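Local coordinates for intracellular sulfur oxidation protein DsrF (Allochromatium vinosum, PDB 2HY5) that is of uncertain function but could take part in the oxidation of intracellular sulfur, in a complex with DsrE and DsrH, at residues 20-25 against 67-72; 27-32 against 75-80; 40-45 against 125-130; 14-19 against 53-58. All coordinates share one frame; numbering follows the deposited sequence.

Interaction 1 (20-25 against 67-72)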
# COMPACT_ATOMS: atom_id res chain seq x y z
N ILE B 20 -7.50 -3.84 4.22
CA ILE B 20 -8.75 -3.59 4.90
C ILE B 20 -9.74 -2.77 4.07
O ILE B 20 -10.90 -2.63 4.45
CB ILE B 20 -8.50 -2.85 6.24
CG1 ILE B 20 -9.72 -2.97 7.15
CG2 ILE B 20 -8.16 -1.39 5.98
CD1 ILE B 20 -9.50 -2.44 8.55
N TYR B 21 -9.29 -2.26 2.92
CA TYR B 21 -10.15 -1.44 2.08
C TYR B 21 -11.54 -2.00 1.78
O TYR B 21 -12.52 -1.26 1.79
CB TYR B 21 -9.44 -1.08 0.77
CG TYR B 21 -8.12 -0.37 1.00
CD1 TYR B 21 -6.90 -1.02 0.76
CD2 TYR B 21 -8.08 0.92 1.51
CE1 TYR B 21 -5.69 -0.39 1.01
CE2 TYR B 21 -6.86 1.56 1.77
CZ TYR B 21 -5.67 0.89 1.52
OH TYR B 21 -4.46 1.50 1.78
N ALA B 22 -11.64 -3.30 1.51
CA ALA B 22 -12.94 -3.90 1.21
C ALA B 22 -13.90 -3.78 2.39
O ALA B 22 -15.05 -3.36 2.23
CB ALA B 22 -12.76 -5.37 0.82
N TRP B 23 -13.42 -4.16 3.57
CA TRP B 23 -14.26 -4.11 4.76
C TRP B 23 -14.61 -2.70 5.21
O TRP B 23 -15.77 -2.40 5.48
CB TRP B 23 -13.57 -4.86 5.91
CG TRP B 23 -14.27 -4.69 7.23
CD1 TRP B 23 -13.72 -4.23 8.39
CD2 TRP B 23 -15.66 -4.92 7.50
NE1 TRP B 23 -14.68 -4.17 9.38
CE2 TRP B 23 -15.88 -4.59 8.86
CE3 TRP B 23 -16.74 -5.38 6.74
CZ2 TRP B 23 -17.13 -4.70 9.47
CZ3 TRP B 23 -17.99 -5.49 7.34
CH2 TRP B 23 -18.17 -5.15 8.69
N GLU B 24 -13.61 -1.82 5.29
CA GLU B 24 -13.92 -0.46 5.73
C GLU B 24 -14.71 0.32 4.69
O GLU B 24 -15.42 1.26 5.03
CB GLU B 24 -12.63 0.27 6.16
CG GLU B 24 -12.07 -0.32 7.46
CD GLU B 24 -10.94 0.49 8.07
OE1 GLU B 24 -10.05 0.95 7.32
OE2 GLU B 24 -10.93 0.65 9.31
N ALA B 25 -14.61 -0.08 3.42
CA ALA B 25 -15.38 0.58 2.37
C ALA B 25 -16.84 0.18 2.58
O ALA B 25 -17.74 1.02 2.50
CB ALA B 25 -14.91 0.12 1.00
N PRO B 67 -20.77 -12.06 4.71
CA PRO B 67 -22.23 -12.02 4.91
C PRO B 67 -22.82 -10.61 4.84
O PRO B 67 -23.97 -10.42 4.42
CB PRO B 67 -22.40 -12.65 6.29
CG PRO B 67 -21.29 -13.65 6.33
CD PRO B 67 -20.13 -12.86 5.77
N THR B 68 -22.04 -9.62 5.24
CA THR B 68 -22.51 -8.24 5.22
C THR B 68 -22.93 -7.78 3.82
O THR B 68 -23.90 -7.04 3.68
CB THR B 68 -21.43 -7.29 5.77
OG1 THR B 68 -21.12 -7.67 7.12
CG2 THR B 68 -21.94 -5.85 5.76
N TYR B 69 -22.20 -8.21 2.79
CA TYR B 69 -22.58 -7.82 1.43
C TYR B 69 -24.00 -8.26 1.11
O TYR B 69 -24.73 -7.57 0.41
CB TYR B 69 -21.65 -8.43 0.38
CG TYR B 69 -20.23 -7.90 0.39
CD1 TYR B 69 -19.23 -8.58 1.07
CD2 TYR B 69 -19.91 -6.72 -0.26
CE1 TYR B 69 -17.92 -8.10 1.09
CE2 TYR B 69 -18.61 -6.22 -0.25
CZ TYR B 69 -17.62 -6.92 0.43
OH TYR B 69 -16.34 -6.42 0.45
N ARG B 70 -24.40 -9.42 1.62
CA ARG B 70 -25.73 -9.93 1.34
C ARG B 70 -26.85 -9.16 2.04
O ARG B 70 -28.03 -9.39 1.77
CB ARG B 70 -25.81 -11.42 1.68
CG ARG B 70 -24.93 -12.28 0.77
CD ARG B 70 -25.30 -13.75 0.85
NE ARG B 70 -24.95 -14.36 2.13
CZ ARG B 70 -23.70 -14.60 2.51
NH1 ARG B 70 -22.68 -14.29 1.72
NH2 ARG B 70 -23.47 -15.17 3.69
N THR B 71 -26.48 -8.24 2.93
CA THR B 71 -27.46 -7.45 3.66
C THR B 71 -27.65 -6.06 3.04
O THR B 71 -28.53 -5.31 3.46
CB THR B 71 -27.05 -7.25 5.13
OG1 THR B 71 -25.93 -6.35 5.19
CG2 THR B 71 -26.67 -8.57 5.76
N LEU B 72 -26.83 -5.73 2.05
CA LEU B 72 -26.90 -4.42 1.41
C LEU B 72 -28.30 -4.01 0.97
O LEU B 72 -28.65 -2.83 1.04
CB LEU B 72 -25.95 -4.37 0.22
CG LEU B 72 -24.46 -4.28 0.57
CD1 LEU B 72 -23.62 -4.28 -0.70
CD2 LEU B 72 -24.20 -3.01 1.38
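Trp-23 and Thr-68 mark the nearest approach of the two backbones, yet 9.2 Å still separates Trp-23 CA from Thr-68 CA, so the start of helix 21-32 and the loop at 67-72 meet through side chains that reach across. Two pairs do this. In the first, the indole of Trp-23 leaves the backbone with CG anti to N (chi1 172°), which carries its six-membered ring out toward the loop. Thr-68 OG1 arrives at the edge of that ring, near its plane, 3.8 Å from Trp-23 CZ3, and the two side chains cross at about a right angle. This is packing rather than bonding: the threonine hydroxyl has a weak hydrogen bond with Phe-65 O, and the Phe-65 ring in turn meets the indole. In the second pair the phenol of Tyr-69 extends to the helix until Tyr-69 OH lies 3.7 Å from the methyl carbon Ala-22 CB. The hydroxyl is buried there but not abandoned, because it hydrogen-bonds Gln-50 OE1. Within the loop, Thr-68 O accepts from Thr-71 N and also from Thr-71 OG1 at 2.6 Å, the latter in the carbonyl plane on a lone pair. In the wider fold, the loop joining strands 38-43 and 79-83 is laid against helix 21-32: Thr-68 also touches Leu-26 and Leu-30, and Leu-72 packs on Leu-26 and Val-29. The same helix serves the assembly, with Glu-24 making a salt bridge to Arg-85 of a DsrE chain, while strands 7-12 and 38-43 lie before and after it in sequence.

Interaction 2 (27-32 against 75-80); sequences EVVLIG and YEVRRI
Leu-30 sets one methyl almost squarely on the ring of Tyr-75, and this is the densely packed part of the contact. Leu-30 CD2 stands 3.6 Å from the centroid of the Tyr-75 ring and only 7° off the ring normal, a CH-pi contact over the centre of the face. The methyl is therefore nearly equidistant from all six ring carbons. Leu-30 gets there with CG anti to its carbonyl carbon (chi1 -58°), which turns the branch off the side of the helix and over the tyrosine. The CD2-CE2 side of the ring also comes up to the helix backbone: Tyr-75 CD2 comes within 3.7 Å of Leu-30 O, and Tyr-75 CE2 within 4.0 Å of Leu-30 CB. Both residues are nonetheless partly exposed, so this close fit probably lies nearer solvent. Deeper in, the meeting is sparser though fully buried: Val-29 CG1 touches Val-77 CG2 at 3.9 Å, the two side chains crossing at about a right angle. That point is backed by others, since Val-77 rests on Val-41 of strand 38-43 and Val-29 on Tyr-10 of strand 7-12. A leucine in place of Tyr-75 would probably lose the flat face under Leu-30 CD2, leaving that methyl without its CH-pi partner and opening a gap beside the helix. Helix 21-32 is thus joined to the segment leading into strand 79-83 without a single hydrogen bond between 27-32 and 75-80. Dispersion and the exclusion of water, with a modest CH-pi contribution, hold the two together, so the match of shapes matters more than any fixed bonding direction.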
# COMPACT_ATOMS: atom_id res chain seq x y z
N GLU B 27 -18.24 -0.53 5.26
CA GLU B 27 -18.72 0.20 6.43
C GLU B 27 -19.32 1.55 6.04
O GLU B 27 -20.33 1.98 6.61
CB GLU B 27 -17.57 0.42 7.42
CG GLU B 27 -17.16 -0.80 8.22
CD GLU B 27 -18.07 -1.06 9.40
OE1 GLU B 27 -17.56 -1.12 10.54
OE2 GLU B 27 -19.30 -1.19 9.20
N VAL B 28 -18.71 2.21 5.06
CA VAL B 28 -19.20 3.51 4.60
C VAL B 28 -20.56 3.38 3.91
O VAL B 28 -21.44 4.22 4.10
CB VAL B 28 -18.21 4.18 3.62
CG1 VAL B 28 -18.74 5.56 3.22
CG2 VAL B 28 -16.84 4.32 4.27
N VAL B 29 -20.72 2.33 3.12
CA VAL B 29 -21.99 2.12 2.42
C VAL B 29 -23.12 1.96 3.42
O VAL B 29 -24.19 2.54 3.24
CB VAL B 29 -21.93 0.86 1.52
CG1 VAL B 29 -23.29 0.62 0.88
CG2 VAL B 29 -20.87 1.05 0.45
N LEU B 30 -22.89 1.19 4.48
CA LEU B 30 -23.92 0.96 5.50
C LEU B 30 -24.27 2.27 6.20
O LEU B 30 -25.44 2.57 6.44
CB LEU B 30 -23.43 -0.06 6.53
CG LEU B 30 -23.03 -1.44 5.98
CD1 LEU B 30 -22.62 -2.35 7.14
CD2 LEU B 30 -24.17 -2.05 5.20
N ILE B 31 -23.25 3.06 6.52
CA ILE B 31 -23.45 4.34 7.18
C ILE B 31 -24.19 5.33 6.28
O ILE B 31 -25.10 6.03 6.71
CB ILE B 31 -22.09 4.97 7.59
CG1 ILE B 31 -21.47 4.16 8.73
CG2 ILE B 31 -22.27 6.43 7.99
CD1 ILE B 31 -22.24 4.23 10.03
N GLY B 32 -23.81 5.35 5.01
CA GLY B 32 -24.43 6.26 4.06
C GLY B 32 -25.90 5.99 3.80
O GLY B 32 -26.62 6.86 3.30
N TYR B 75 -30.21 -2.23 3.44
CA TYR B 75 -29.79 -0.85 3.66
C TYR B 75 -30.15 0.04 2.47
O TYR B 75 -29.45 1.01 2.18
CB TYR B 75 -28.29 -0.78 3.92
CG TYR B 75 -27.87 -1.31 5.27
CD1 TYR B 75 -27.80 -2.68 5.51
CD2 TYR B 75 -27.57 -0.44 6.32
CE1 TYR B 75 -27.43 -3.17 6.77
CE2 TYR B 75 -27.21 -0.91 7.57
CZ TYR B 75 -27.14 -2.28 7.79
OH TYR B 75 -26.78 -2.75 9.03
N GLU B 76 -31.23 -0.31 1.79
CA GLU B 76 -31.72 0.44 0.64
C GLU B 76 -30.84 0.48 -0.61
O GLU B 76 -31.13 1.23 -1.54
CB GLU B 76 -32.05 1.89 1.04
CG GLU B 76 -33.49 2.11 1.47
CD GLU B 76 -33.86 3.58 1.55
OE1 GLU B 76 -35.05 3.88 1.79
OE2 GLU B 76 -32.97 4.43 1.36
N VAL B 77 -29.77 -0.31 -0.63
CA VAL B 77 -28.92 -0.32 -1.81
C VAL B 77 -29.59 -1.20 -2.87
O VAL B 77 -29.69 -2.41 -2.71
CB VAL B 77 -27.52 -0.86 -1.50
CG1 VAL B 77 -26.63 -0.69 -2.72
CG2 VAL B 77 -26.94 -0.13 -0.30
N ARG B 78 -30.04 -0.56 -3.95
CA ARG B 78 -30.73 -1.25 -5.03
C ARG B 78 -29.81 -1.46 -6.24
O ARG B 78 -29.98 -2.41 -7.00
CB ARG B 78 -31.95 -0.42 -5.45
CG ARG B 78 -32.70 -0.91 -6.68
CD ARG B 78 -33.38 -2.24 -6.43
NE ARG B 78 -34.30 -2.60 -7.51
CZ ARG B 78 -35.47 -2.01 -7.73
NH1 ARG B 78 -35.87 -1.02 -6.95
NH2 ARG B 78 -36.23 -2.40 -8.74
N ARG B 79 -28.84 -0.56 -6.40
CA ARG B 79 -27.92 -0.62 -7.52
C ARG B 79 -26.52 -1.12 -7.18
O ARG B 79 -25.69 -0.38 -6.65
CB ARG B 79 -27.82 0.76 -8.17
CG ARG B 79 -29.14 1.31 -8.67
CD ARG B 79 -29.79 0.35 -9.65
NE ARG B 79 -31.10 0.82 -10.10
CZ ARG B 79 -31.91 0.13 -10.89
NH1 ARG B 79 -31.56 -1.07 -11.32
NH2 ARG B 79 -33.08 0.64 -11.26
N ILE B 80 -26.27 -2.38 -7.51
CA ILE B 80 -24.97 -3.01 -7.28
C ILE B 80 -24.51 -3.52 -8.64
O ILE B 80 -25.17 -4.36 -9.25
CB ILE B 80 -25.10 -4.17 -6.28
CG1 ILE B 80 -25.55 -3.62 -4.92
CG2 ILE B 80 -23.78 -4.91 -6.15
CD1 ILE B 80 -25.73 -4.67 -3.85

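Interaction 3 (40-45 against 125-130); sequences CVLFLD and ELMNES
No flat group enters the place where Leu-42 and Leu-44 meet Met-127. Phe-43, which has the only ring in either segment, points from the other side of the strand, where it packs on Gln-50, Leu-51 and Tyr-69. A flat group met from both faces is the backbone carbonyl of Leu-126: Glu-129 N and Ser-130 OG reach its oxygen from opposite faces of its plane. Ser-130 OG is 3.0 Å from Leu-126 O, tilted 29° out of the carbonyl plane, and with Glu-129 N it closes the last turn of helix 120-129. The contact itself is aliphatic. Met-127 is extended to SD (chi2 178°), and chi3 of 147° then swings CE toward two leucines, with Met-127 CE 4.3 Å from Leu-42 CD2 and 4.5 Å from Leu-44 CD2. Cys-40 and Leu-126 also lose surface here without coming within 4.5 Å, and Tyr-81 of strand 79-83 touches both Leu-42 and Leu-126. Cys-40 and Leu-42 of the strand, and Leu-44 just past its end, point toward helix 120-129, as in a parallel alpha/beta sheet covered by a helix. DsrH borders the region, with its Phe-23 against Leu-44 and its Gln-99 against Met-127. With no hydrogen bond between the segments and rather long separations, the attraction is nondirectional: burial of apolar side chains joins helix to sheet, and the polar bonds serve the helix end.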
# COMPACT_ATOMS: atom_id res chain seq x y z
N CYS B 40 -25.02 3.81 -5.68
CA CYS B 40 -24.70 2.66 -6.50
C CYS B 40 -23.32 2.19 -6.05
O CYS B 40 -22.46 2.99 -5.70
CB CYS B 40 -24.70 3.00 -8.00
SG CYS B 40 -23.44 4.13 -8.57
N VAL B 41 -23.15 0.87 -6.04
CA VAL B 41 -21.88 0.29 -5.62
C VAL B 41 -21.35 -0.47 -6.82
O VAL B 41 -22.02 -1.34 -7.35
CB VAL B 41 -22.09 -0.68 -4.45
CG1 VAL B 41 -20.74 -1.19 -3.96
CG2 VAL B 41 -22.84 0.02 -3.33
N LEU B 42 -20.14 -0.11 -7.25
CA LEU B 42 -19.53 -0.75 -8.40
C LEU B 42 -18.30 -1.55 -8.01
O LEU B 42 -17.44 -1.07 -7.27
CB LEU B 42 -19.13 0.30 -9.44
CG LEU B 42 -18.30 -0.18 -10.64
CD1 LEU B 42 -19.12 -1.16 -11.48
CD2 LEU B 42 -17.88 1.01 -11.49
N PHE B 43 -18.23 -2.78 -8.51
CA PHE B 43 -17.09 -3.64 -8.24
C PHE B 43 -16.38 -3.77 -9.57
O PHE B 43 -16.94 -4.27 -10.55
CB PHE B 43 -17.54 -5.00 -7.71
CG PHE B 43 -18.23 -4.92 -6.38
CD1 PHE B 43 -19.58 -4.58 -6.29
CD2 PHE B 43 -17.51 -5.13 -5.20
CE1 PHE B 43 -20.20 -4.46 -5.05
CE2 PHE B 43 -18.13 -5.01 -3.96
CZ PHE B 43 -19.48 -4.67 -3.89
N LEU B 44 -15.14 -3.30 -9.60
CA LEU B 44 -14.32 -3.32 -10.80
C LEU B 44 -12.94 -3.88 -10.49
O LEU B 44 -12.47 -3.81 -9.35
CB LEU B 44 -14.20 -1.89 -11.34
CG LEU B 44 -13.22 -1.58 -12.47
CD1 LEU B 44 -13.67 -2.27 -13.75
CD2 LEU B 44 -13.14 -0.07 -12.67
N ASP B 45 -12.28 -4.41 -11.51
CA ASP B 45 -10.95 -4.99 -11.33
C ASP B 45 -10.98 -6.01 -10.19
O ASP B 45 -11.91 -6.81 -10.12
CB ASP B 45 -9.93 -3.88 -11.06
CG ASP B 45 -9.74 -2.95 -12.26
OD1 ASP B 45 -9.74 -3.46 -13.41
OD2 ASP B 45 -9.58 -1.73 -12.07
N GLU B 125 -20.70 5.14 -18.13
CA GLU B 125 -21.92 5.93 -18.03
C GLU B 125 -22.27 6.19 -16.57
O GLU B 125 -22.60 7.32 -16.19
CB GLU B 125 -23.08 5.22 -18.72
CG GLU B 125 -24.37 6.03 -18.78
CD GLU B 125 -25.50 5.31 -19.49
OE1 GLU B 125 -26.57 5.93 -19.67
OE2 GLU B 125 -25.32 4.13 -19.87
N LEU B 126 -22.19 5.15 -15.76
CA LEU B 126 -22.49 5.28 -14.34
C LEU B 126 -21.53 6.27 -13.69
O LEU B 126 -21.93 7.07 -12.84
CB LEU B 126 -22.40 3.91 -13.65
CG LEU B 126 -23.48 2.91 -14.05
CD1 LEU B 126 -23.12 1.52 -13.54
CD2 LEU B 126 -24.83 3.37 -13.49
N MET B 127 -20.27 6.22 -14.10
CA MET B 127 -19.27 7.14 -13.56
C MET B 127 -19.66 8.58 -13.91
O MET B 127 -19.63 9.47 -13.05
CB MET B 127 -17.88 6.81 -14.12
CG MET B 127 -17.38 5.41 -13.75
SD MET B 127 -15.77 4.97 -14.45
CE MET B 127 -15.13 3.93 -13.13
N ASN B 128 -20.06 8.81 -15.16
CA ASN B 128 -20.46 10.15 -15.60
C ASN B 128 -21.73 10.69 -14.95
O ASN B 128 -21.99 11.89 -14.99
CB ASN B 128 -20.63 10.16 -17.13
CG ASN B 128 -19.32 10.35 -17.85
OD1 ASN B 128 -19.03 9.68 -18.84
ND2 ASN B 128 -18.52 11.30 -17.38
N GLU B 129 -22.52 9.81 -14.35
CA GLU B 129 -23.75 10.23 -13.70
C GLU B 129 -23.57 10.54 -12.21
O GLU B 129 -24.45 11.11 -11.58
CB GLU B 129 -24.84 9.16 -13.86
CG GLU B 129 -25.23 8.87 -15.30
CD GLU B 129 -26.38 7.90 -15.40
OE1 GLU B 129 -26.26 6.76 -14.89
OE2 GLU B 129 -27.42 8.27 -15.99
N SER B 130 -22.41 10.17 -11.67
CA SER B 130 -22.16 10.38 -10.25
C SER B 130 -21.76 11.80 -9.87
O SER B 130 -21.04 12.48 -10.59
CB SER B 130 -21.08 9.41 -9.77
OG SER B 130 -21.46 8.07 -10.04

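Interaction 4 (14-19 against 53-58); sequences KAPYGT and RGQDTK
Tyr-17 reaches Gln-55 from a backbone conformation uncommon outside glycine, with a positive phi of 73°. It fits a classic gamma turn, closed by a weak bond from Gly-18 N to Pro-16 O, in the loop between strand 7-12 and helix 21-32. From this turn the phenol extends across to the loop at 53-58, where Tyr-17 OH donates a hydrogen bond to Gln-55 OE1 at 2.9 Å. The oxygen lies at the ring edge, near the ring plane, whereas the amide plane is turned steeply against the ring; seen from the amide, the donor is tilted out of the carbonyl plane. Gln-55 NE2 bonds Thr-52 OG1, so the amide is gripped at both ends and its rotation is fixed. Thr-57 supplies a second touch: its methyl carbon CG2 lies 3.5 Å from Tyr-17 CZ. With chi1 at 64°, that methyl is anti to the carbonyl carbon of Thr-57, which puts it at the phenol, and OG1 hydrogen-bonds Met-62 O. A phenylalanine in place of Tyr-17 would probably leave Gln-55 OE1 without this donor and the amide freer to turn. The site is also an assembly surface, for Ala-68 of DsrH packs on both Tyr-17 and Gln-55. Around Thr-57 the 53-58 loop is braced by an Asx turn, in which Lys-58 N points at Asp-56 OD2 over 3.2 Å with a nearly straight N-H...O angle of 167°.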
# COMPACT_ATOMS: atom_id res chain seq x y z
N LYS B 14 -10.36 -3.27 -4.93
CA LYS B 14 -9.37 -4.12 -4.27
C LYS B 14 -9.93 -5.44 -3.75
O LYS B 14 -11.10 -5.53 -3.37
CB LYS B 14 -8.70 -3.35 -3.13
CG LYS B 14 -7.97 -2.10 -3.59
CD LYS B 14 -7.32 -1.38 -2.42
CE LYS B 14 -6.69 -0.06 -2.86
NZ LYS B 14 -5.61 -0.25 -3.86
N ALA B 15 -9.09 -6.47 -3.78
CA ALA B 15 -9.49 -7.78 -3.31
C ALA B 15 -9.62 -7.73 -1.79
O ALA B 15 -8.95 -6.94 -1.13
CB ALA B 15 -8.44 -8.83 -3.71
N PRO B 16 -10.50 -8.57 -1.22
CA PRO B 16 -10.72 -8.60 0.22
C PRO B 16 -9.59 -9.31 0.98
O PRO B 16 -8.81 -10.07 0.40
CB PRO B 16 -12.05 -9.34 0.34
CG PRO B 16 -11.96 -10.33 -0.76
CD PRO B 16 -11.41 -9.50 -1.91
N TYR B 17 -9.50 -9.00 2.28
CA TYR B 17 -8.53 -9.59 3.20
C TYR B 17 -7.06 -9.18 3.11
O TYR B 17 -6.42 -8.98 4.14
CB TYR B 17 -8.65 -11.11 3.17
CG TYR B 17 -10.05 -11.57 3.46
CD1 TYR B 17 -10.83 -12.17 2.46
CD2 TYR B 17 -10.63 -11.37 4.71
CE1 TYR B 17 -12.14 -12.54 2.71
CE2 TYR B 17 -11.95 -11.74 4.97
CZ TYR B 17 -12.70 -12.32 3.96
OH TYR B 17 -14.01 -12.66 4.20
N GLY B 18 -6.53 -9.05 1.90
CA GLY B 18 -5.14 -8.64 1.75
C GLY B 18 -4.94 -7.26 2.34
O GLY B 18 -3.86 -6.92 2.85
N THR B 19 -5.99 -6.45 2.25
CA THR B 19 -5.99 -5.10 2.80
C THR B 19 -7.36 -4.90 3.44
O THR B 19 -8.29 -5.67 3.22
CB THR B 19 -5.79 -4.01 1.72
OG1 THR B 19 -6.77 -4.18 0.68
CG2 THR B 19 -4.39 -4.09 1.13
N ARG B 53 -18.49 -16.19 -3.64
CA ARG B 53 -19.29 -16.97 -2.71
C ARG B 53 -18.43 -18.03 -2.03
O ARG B 53 -17.37 -18.40 -2.53
CB ARG B 53 -20.44 -17.64 -3.47
CG ARG B 53 -19.99 -18.67 -4.48
CD ARG B 53 -21.07 -19.01 -5.50
NE ARG B 53 -22.34 -19.44 -4.90
CZ ARG B 53 -23.31 -18.61 -4.53
NH1 ARG B 53 -23.18 -17.31 -4.71
NH2 ARG B 53 -24.43 -19.10 -4.00
N GLY B 54 -18.88 -18.49 -0.87
CA GLY B 54 -18.17 -19.53 -0.15
C GLY B 54 -16.86 -19.19 0.54
O GLY B 54 -16.01 -20.06 0.72
N GLN B 55 -16.69 -17.94 0.93
CA GLN B 55 -15.47 -17.54 1.62
C GLN B 55 -15.46 -18.19 3.01
O GLN B 55 -16.47 -18.20 3.71
CB GLN B 55 -15.42 -16.02 1.75
CG GLN B 55 -15.15 -15.30 0.44
CD GLN B 55 -15.23 -13.79 0.57
OE1 GLN B 55 -15.25 -13.25 1.67
NE2 GLN B 55 -15.28 -13.10 -0.57
N ASP B 56 -14.31 -18.75 3.38
CA ASP B 56 -14.12 -19.41 4.68
C ASP B 56 -12.79 -18.92 5.25
O ASP B 56 -11.72 -19.32 4.79
CB ASP B 56 -14.08 -20.93 4.50
CG ASP B 56 -13.84 -21.68 5.80
OD1 ASP B 56 -13.90 -22.93 5.79
OD2 ASP B 56 -13.58 -21.02 6.83
N THR B 57 -12.86 -18.07 6.27
CA THR B 57 -11.67 -17.47 6.86
C THR B 57 -11.09 -18.09 8.13
O THR B 57 -10.19 -17.51 8.73
CB THR B 57 -11.94 -15.99 7.18
OG1 THR B 57 -12.97 -15.91 8.17
CG2 THR B 57 -12.40 -15.26 5.92
N LYS B 58 -11.58 -19.24 8.55
CA LYS B 58 -11.05 -19.85 9.76
C LYS B 58 -9.55 -20.15 9.68
O LYS B 58 -8.85 -20.14 10.69
CB LYS B 58 -11.83 -21.13 10.09
CG LYS B 58 -13.28 -20.88 10.46
CD LYS B 58 -13.98 -22.15 10.89
CE LYS B 58 -15.41 -21.88 11.31
NZ LYS B 58 -16.11 -23.11 11.77

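In the fold
Along the chain the contacts interlace: first segments 14-19, 20-25, 27-32 and 40-45 are followed in the same order by partners 53-58, 67-72, 75-80 and 125-130. Interactions 1 and 2 share helix 21-32; their centres are about 10 Å apart, and Leu-72 of the first packs on Ile-80 of the second. The centre of interaction 4 is about 10 Å from that of interaction 1, its 14-19 segment coming just ahead of the helix. Interaction 3, about 22 Å from interaction 4 between centres, fastens helix 120-129 to the parallel sheet and joins interaction 2 through neighbouring strands 38-43 and 79-83. Helices, sheet and the long 44-78 connection are thereby tied into one unit, bordered by DsrE and DsrH.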